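Local structure of SidF, inhibitor of growth family, member 3 (Legionella pneumophila subsp. pneumophila, 4FYE) at residues Asp183-Lys195 against Asn692-Leu706. The protein probably acts as a phosphoinositide phosphatase, removing phosphate from the inositol headgroup of membrane phosphatidylinositol phosphates. The protein carries 1 engineered substitution. Residues are numbered along the deposited sequence; the frame is centred on the assembly and turned at random.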
loop_
_atom_site.group_PDB
_atom_site.type_symbol
_atom_site.label_atom_id
_atom_site.label_comp_id
_atom_site.label_asym_id
_atom_site.label_seq_id
_atom_site.Cartn_x
_atom_site.Cartn_y
_atom_site.Cartn_z
ATOM N N ASP A 183 2.860 -14.518 5.855
ATOM C CA ASP A 183 4.118 -14.367 6.492
ATOM C C ASP A 183 4.528 -12.872 6.550
ATOM O O ASP A 183 4.184 -12.049 5.686
ATOM C CB ASP A 183 5.141 -15.159 5.673
ATOM C CG ASP A 183 4.917 -16.650 5.706
ATOM O OD1 ASP A 183 4.235 -17.175 6.627
ATOM O OD2 ASP A 183 5.454 -17.331 4.785
ATOM N N THR A 184 5.301 -12.523 7.540
ATOM C CA THR A 184 5.914 -11.220 7.526
ATOM C C THR A 184 7.117 -11.243 6.576
ATOM O O THR A 184 7.856 -12.216 6.550
ATOM C CB THR A 184 6.380 -10.868 8.945
ATOM O OG1 THR A 184 5.234 -10.540 9.732
ATOM C CG2 THR A 184 7.180 -9.666 8.879
ATOM N N LEU A 185 7.326 -10.185 5.814
ATOM C CA LEU A 185 8.421 -10.226 4.909
ATOM C C LEU A 185 9.421 -9.120 5.171
ATOM O O LEU A 185 9.043 -7.927 5.286
ATOM C CB LEU A 185 7.906 -10.090 3.493
ATOM C CG LEU A 185 6.651 -10.879 3.193
ATOM C CD1 LEU A 185 6.172 -10.276 1.877
ATOM C CD2 LEU A 185 6.961 -12.388 3.051
ATOM N N ILE A 186 10.707 -9.515 5.218
ATOM C CA ILE A 186 11.791 -8.613 5.581
ATOM C C ILE A 186 12.957 -8.616 4.593
ATOM O O ILE A 186 13.468 -9.666 4.196
ATOM C CB ILE A 186 12.333 -8.943 6.983
ATOM C CG1 ILE A 186 11.205 -8.935 7.991
ATOM C CG2 ILE A 186 13.309 -7.852 7.466
ATOM C CD1 ILE A 186 11.706 -9.100 9.418
ATOM N N HIS A 187 13.383 -7.433 4.192
ATOM C CA HIS A 187 14.653 -7.286 3.496
ATOM C C HIS A 187 15.594 -6.408 4.248
ATOM O O HIS A 187 15.281 -5.203 4.454
ATOM C CB HIS A 187 14.420 -6.673 2.159
ATOM C CG HIS A 187 15.655 -6.564 1.308
ATOM N ND1 HIS A 187 15.729 -5.730 0.286
ATOM C CD2 HIS A 187 16.900 -7.151 1.422
ATOM C CE1 HIS A 187 16.909 -5.830 -0.311
ATOM N NE2 HIS A 187 17.649 -6.675 0.420
ATOM N N ARG A 188 16.738 -6.980 4.641
ATOM C CA ARG A 188 17.858 -6.245 5.276
ATOM C C ARG A 188 19.060 -6.038 4.360
ATOM O O ARG A 188 19.522 -6.986 3.692
ATOM C CB ARG A 188 18.413 -7.081 6.427
ATOM C CG ARG A 188 17.294 -7.579 7.330
ATOM C CD ARG A 188 17.816 -8.576 8.397
ATOM N NE ARG A 188 18.641 -7.929 9.405
ATOM C CZ ARG A 188 18.576 -8.203 10.710
ATOM N NH1 ARG A 188 17.732 -9.125 11.174
ATOM N NH2 ARG A 188 19.361 -7.556 11.559
ATOM N N PHE A 189 19.626 -4.833 4.434
ATOM C CA PHE A 189 20.746 -4.382 3.594
ATOM C C PHE A 189 21.413 -3.082 4.142
ATOM O O PHE A 189 20.743 -2.246 4.722
ATOM C CB PHE A 189 20.256 -4.084 2.139
ATOM C CG PHE A 189 19.106 -3.045 2.059
ATOM C CD1 PHE A 189 17.778 -3.414 2.299
ATOM C CD2 PHE A 189 19.375 -1.684 1.760
ATOM C CE1 PHE A 189 16.730 -2.463 2.308
ATOM C CE2 PHE A 189 18.328 -0.727 1.738
ATOM C CZ PHE A 189 17.000 -1.129 1.971
ATOM N N LYS A 190 22.704 -2.878 3.890
ATOM C CA LYS A 190 23.340 -1.575 4.098
ATOM C C LYS A 190 23.075 -0.616 2.933
ATOM O O LYS A 190 23.611 -0.781 1.853
ATOM C CB LYS A 190 24.842 -1.765 4.330
ATOM C CG LYS A 190 25.173 -2.475 5.654
ATOM C CD LYS A 190 26.603 -3.086 5.739
ATOM C CE LYS A 190 27.650 -2.078 6.217
ATOM N NZ LYS A 190 27.379 -1.453 7.563
ATOM N N ALA A 191 22.221 0.378 3.130
ATOM C CA ALA A 191 22.086 1.440 2.147
ATOM C C ALA A 191 23.396 2.210 1.987
ATOM O O ALA A 191 24.188 2.303 2.928
ATOM C CB ALA A 191 21.008 2.389 2.589
ATOM N N PRO A 192 23.616 2.801 0.816
ATOM C CA PRO A 192 24.729 3.756 0.652
ATOM C C PRO A 192 24.850 4.834 1.773
ATOM O O PRO A 192 23.840 5.490 2.113
ATOM C CB PRO A 192 24.436 4.426 -0.706
ATOM C CG PRO A 192 23.113 3.934 -1.164
ATOM C CD PRO A 192 22.753 2.715 -0.379
ATOM N N ASN A 193 26.074 5.026 2.298
ATOM C CA ASN A 193 26.355 5.924 3.464
ATOM C C ASN A 193 25.783 5.418 4.786
ATOM O O ASN A 193 25.530 6.226 5.718
ATOM C CB ASN A 193 25.876 7.404 3.315
ATOM C CG ASN A 193 26.249 8.040 1.996
ATOM O OD1 ASN A 193 25.368 8.476 1.248
ATOM N ND2 ASN A 193 27.533 8.118 1.707
ATOM N N SER A 194 25.550 4.117 4.895
ATOM C CA SER A 194 25.126 3.606 6.197
ATOM C C SER A 194 26.326 3.736 7.113
ATOM O O SER A 194 27.442 3.875 6.633
ATOM C CB SER A 194 24.630 2.157 6.135
ATOM O OG SER A 194 25.688 1.268 5.833
ATOM N N LYS A 195 26.082 3.727 8.418
ATOM C CA LYS A 195 27.142 3.790 9.430
ATOM C C LYS A 195 27.593 2.378 9.885
ATOM O O LYS A 195 26.884 1.379 9.671
ATOM C CB LYS A 195 26.675 4.667 10.584
ATOM C CG LYS A 195 26.454 6.111 10.152
ATOM C CD LYS A 195 25.351 6.757 10.967
ATOM C CE LYS A 195 25.329 8.262 10.779
ATOM N NZ LYS A 195 24.673 8.854 11.974
ATOM N N ASN A 692 25.089 6.720 -5.963
ATOM C CA ASN A 692 24.524 6.208 -4.724
ATOM C C ASN A 692 23.027 6.019 -4.728
ATOM O O ASN A 692 22.539 4.986 -4.240
ATOM C CB ASN A 692 24.919 7.115 -3.600
ATOM C CG ASN A 692 26.344 6.909 -3.226
ATOM O OD1 ASN A 692 26.968 7.783 -2.665
ATOM N ND2 ASN A 692 26.859 5.728 -3.509
ATOM N N VAL A 693 22.296 6.971 -5.309
ATOM C CA VAL A 693 20.841 6.797 -5.450
ATOM C C VAL A 693 20.455 5.525 -6.176
ATOM O O VAL A 693 19.568 4.800 -5.715
ATOM C CB VAL A 693 20.130 8.006 -6.068
ATOM C CG1 VAL A 693 19.858 9.010 -4.973
ATOM C CG2 VAL A 693 21.030 8.681 -7.047
ATOM N N GLU A 694 21.178 5.221 -7.253
ATOM C CA GLU A 694 20.820 4.077 -8.126
ATOM C C GLU A 694 21.148 2.798 -7.400
ATOM O O GLU A 694 20.455 1.776 -7.546
ATOM C CB GLU A 694 21.540 4.144 -9.488
ATOM C CG GLU A 694 21.306 2.961 -10.351
ATOM C CD GLU A 694 21.358 3.288 -11.832
ATOM O OE1 GLU A 694 21.771 4.454 -12.145
ATOM O OE2 GLU A 694 21.008 2.373 -12.658
ATOM N N GLN A 695 22.173 2.892 -6.575
ATOM C CA GLN A 695 22.594 1.752 -5.787
ATOM C C GLN A 695 21.489 1.422 -4.752
ATOM O O GLN A 695 21.164 0.241 -4.520
ATOM C CB GLN A 695 23.970 2.022 -5.133
ATOM C CG GLN A 695 24.552 0.741 -4.562
ATOM C CD GLN A 695 25.571 0.913 -3.417
ATOM O OE1 GLN A 695 25.614 0.061 -2.509
ATOM N NE2 GLN A 695 26.402 1.992 -3.457
ATOM N N LEU A 696 20.908 2.461 -4.149
ATOM C CA LEU A 696 19.755 2.241 -3.275
ATOM C C LEU A 696 18.623 1.671 -4.102
ATOM O O LEU A 696 17.954 0.711 -3.702
ATOM C CB LEU A 696 19.291 3.552 -2.635
ATOM C CG LEU A 696 18.700 3.529 -1.210
ATOM C CD1 LEU A 696 17.792 4.706 -0.913
ATOM C CD2 LEU A 696 18.038 2.261 -0.714
ATOM N N ASP A 697 18.370 2.279 -5.255
ATOM C CA ASP A 697 17.213 1.884 -6.007
ATOM C C ASP A 697 17.342 0.361 -6.298
ATOM O O ASP A 697 16.372 -0.325 -6.288
ATOM C CB ASP A 697 17.077 2.760 -7.275
ATOM C CG ASP A 697 15.640 2.786 -7.850
ATOM O OD1 ASP A 697 14.645 2.612 -7.085
ATOM O OD2 ASP A 697 15.500 3.026 -9.074
ATOM N N ARG A 698 18.568 -0.148 -6.472
ATOM C CA ARG A 698 18.802 -1.531 -6.784
ATOM C C ARG A 698 18.310 -2.389 -5.667
ATOM O O ARG A 698 17.877 -3.511 -5.890
ATOM C CB ARG A 698 20.276 -1.811 -7.083
ATOM C CG ARG A 698 20.675 -1.326 -8.466
ATOM C CD ARG A 698 22.098 -1.637 -8.740
ATOM N NE ARG A 698 22.462 -1.311 -10.119
ATOM C CZ ARG A 698 23.718 -1.414 -10.599
ATOM N NH1 ARG A 698 24.696 -1.794 -9.784
ATOM N NH2 ARG A 698 23.998 -1.142 -11.899
ATOM N N GLU A 699 18.231 -1.847 -4.480
ATOM C CA GLU A 699 17.893 -2.717 -3.348
ATOM C C GLU A 699 16.387 -3.031 -3.349
ATOM O O GLU A 699 15.970 -4.136 -2.974
ATOM C CB GLU A 699 18.277 -2.078 -2.012
ATOM C CG GLU A 699 19.761 -1.812 -1.748
ATOM C CD GLU A 699 20.575 -3.087 -1.705
ATOM O OE1 GLU A 699 21.797 -2.960 -1.647
ATOM O OE2 GLU A 699 20.021 -4.220 -1.756
ATOM N N LEU A 700 15.590 -2.068 -3.807
ATOM C CA LEU A 700 14.145 -2.035 -3.543
ATOM C C LEU A 700 13.282 -3.049 -4.299
ATOM O O LEU A 700 12.117 -3.243 -3.975
ATOM C CB LEU A 700 13.627 -0.620 -3.752
ATOM C CG LEU A 700 14.598 0.343 -3.080
ATOM C CD1 LEU A 700 14.281 1.759 -3.525
ATOM C CD2 LEU A 700 14.479 0.207 -1.566
ATOM N N THR A 701 13.796 -3.768 -5.282
ATOM C CA THR A 701 12.848 -4.712 -5.971
ATOM C C THR A 701 12.730 -6.004 -5.226
ATOM O O THR A 701 11.802 -6.828 -5.450
ATOM C CB THR A 701 13.245 -5.001 -7.403
ATOM O OG1 THR A 701 14.679 -4.864 -7.492
ATOM C CG2 THR A 701 12.538 -3.966 -8.334
ATOM N N THR A 702 13.619 -6.193 -4.284
ATOM C CA THR A 702 13.652 -7.496 -3.660
ATOM C C THR A 702 12.447 -7.801 -2.772
ATOM O O THR A 702 11.874 -8.885 -2.890
ATOM C CB THR A 702 15.076 -7.938 -3.186
ATOM O OG1 THR A 702 15.155 -7.950 -1.796
ATOM C CG2 THR A 702 16.139 -7.091 -3.747
ATOM N N ILE A 703 11.991 -6.822 -1.982
ATOM C CA ILE A 703 10.760 -6.957 -1.181
ATOM C C ILE A 703 9.543 -7.136 -2.099
ATOM O O ILE A 703 8.643 -7.879 -1.733
ATOM C CB ILE A 703 10.571 -5.775 -0.162
ATOM C CG1 ILE A 703 9.642 -6.155 0.993
ATOM C CG2 ILE A 703 10.032 -4.480 -0.805
ATOM C CD1 ILE A 703 10.302 -7.045 2.000
ATOM N N GLN A 704 9.545 -6.511 -3.304
ATOM C CA GLN A 704 8.469 -6.653 -4.250
ATOM C C GLN A 704 8.401 -8.085 -4.758
ATOM O O GLN A 704 7.330 -8.625 -4.882
ATOM C CB GLN A 704 8.626 -5.693 -5.463
ATOM C CG GLN A 704 8.583 -4.243 -5.052
ATOM C CD GLN A 704 8.816 -3.319 -6.223
ATOM O OE1 GLN A 704 9.645 -2.396 -6.137
ATOM N NE2 GLN A 704 8.097 -3.556 -7.331
ATOM N N ALA A 705 9.536 -8.721 -5.013
ATOM C CA ALA A 705 9.431 -10.054 -5.562
ATOM C C ALA A 705 8.962 -11.029 -4.484
ATOM O O ALA A 705 8.215 -11.993 -4.772
ATOM C CB ALA A 705 10.723 -10.498 -6.211
ATOM N N LEU A 706 9.338 -10.739 -3.241
ATOM C CA LEU A 706 8.880 -11.546 -2.086
ATOM C C LEU A 706 7.389 -11.430 -1.855
ATOM O O LEU A 706 6.719 -12.424 -1.698
ATOM C CB LEU A 706 9.545 -11.022 -0.817
ATOM C CG LEU A 706 10.770 -11.758 -0.353
ATOM C CD1 LEU A 706 10.955 -11.489 1.138
ATOM C CD2 LEU A 706 10.498 -13.264 -0.539
#
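The imidazole of H187 has T702 and F189 over its two faces and the backbone oxygen of E699 at its edge. Over one face stands OG1 of T702, 3.0 Å above the plane and displaced toward the rim; over the opposite face, F189 CD1 sits above the ring centre. At the edge, in the ring plane, E699 O lies 3.3 Å from H187 CE1. With CG anti to the backbone N, the ring is carried in beside T702 and E699. Its NE2 is hydrogen-bonded to S56 OG, which also bonds OE2 of E699, and Y58 OH holds the other carboxylate oxygen. One serine thus ties histidine and glutamate together, with H187 NE2 and E699 OE2 4.0 Å apart.

The F189 ring is met over a face by E699 CB in a CH-pi contact, 4.0 Å from the centroid and 15° off the normal. A bend at chi2 then carries the glutamate back along the phenylalanine, its carboxylate plane only 16° from that of the ring. L696 CD2 approaches F189 CE2 obliquely.

Apolar contacts extend this seam both ways. I703 CD1 lies between L185 and H187, 4.2 Å from L185 CB and 4.1 Å from H187 CB, while L706 CD1 also meets L185 CB. Beyond the strand, P192, within the type II turn A191-S194, rests on the first helical turn, its CG 3.3 Å from N692 O and in contact with L696 CB.

Strand 184-189 is an inner strand of the mixed six-stranded sheet, between 50-55 and 199-206. Helix 692-699 runs roughly antiparallel to it, as does segment 701-706 of helix 701-712, at 159°; both pack on one face of this mixed sheet, within a mixed alpha-beta phosphatase domain.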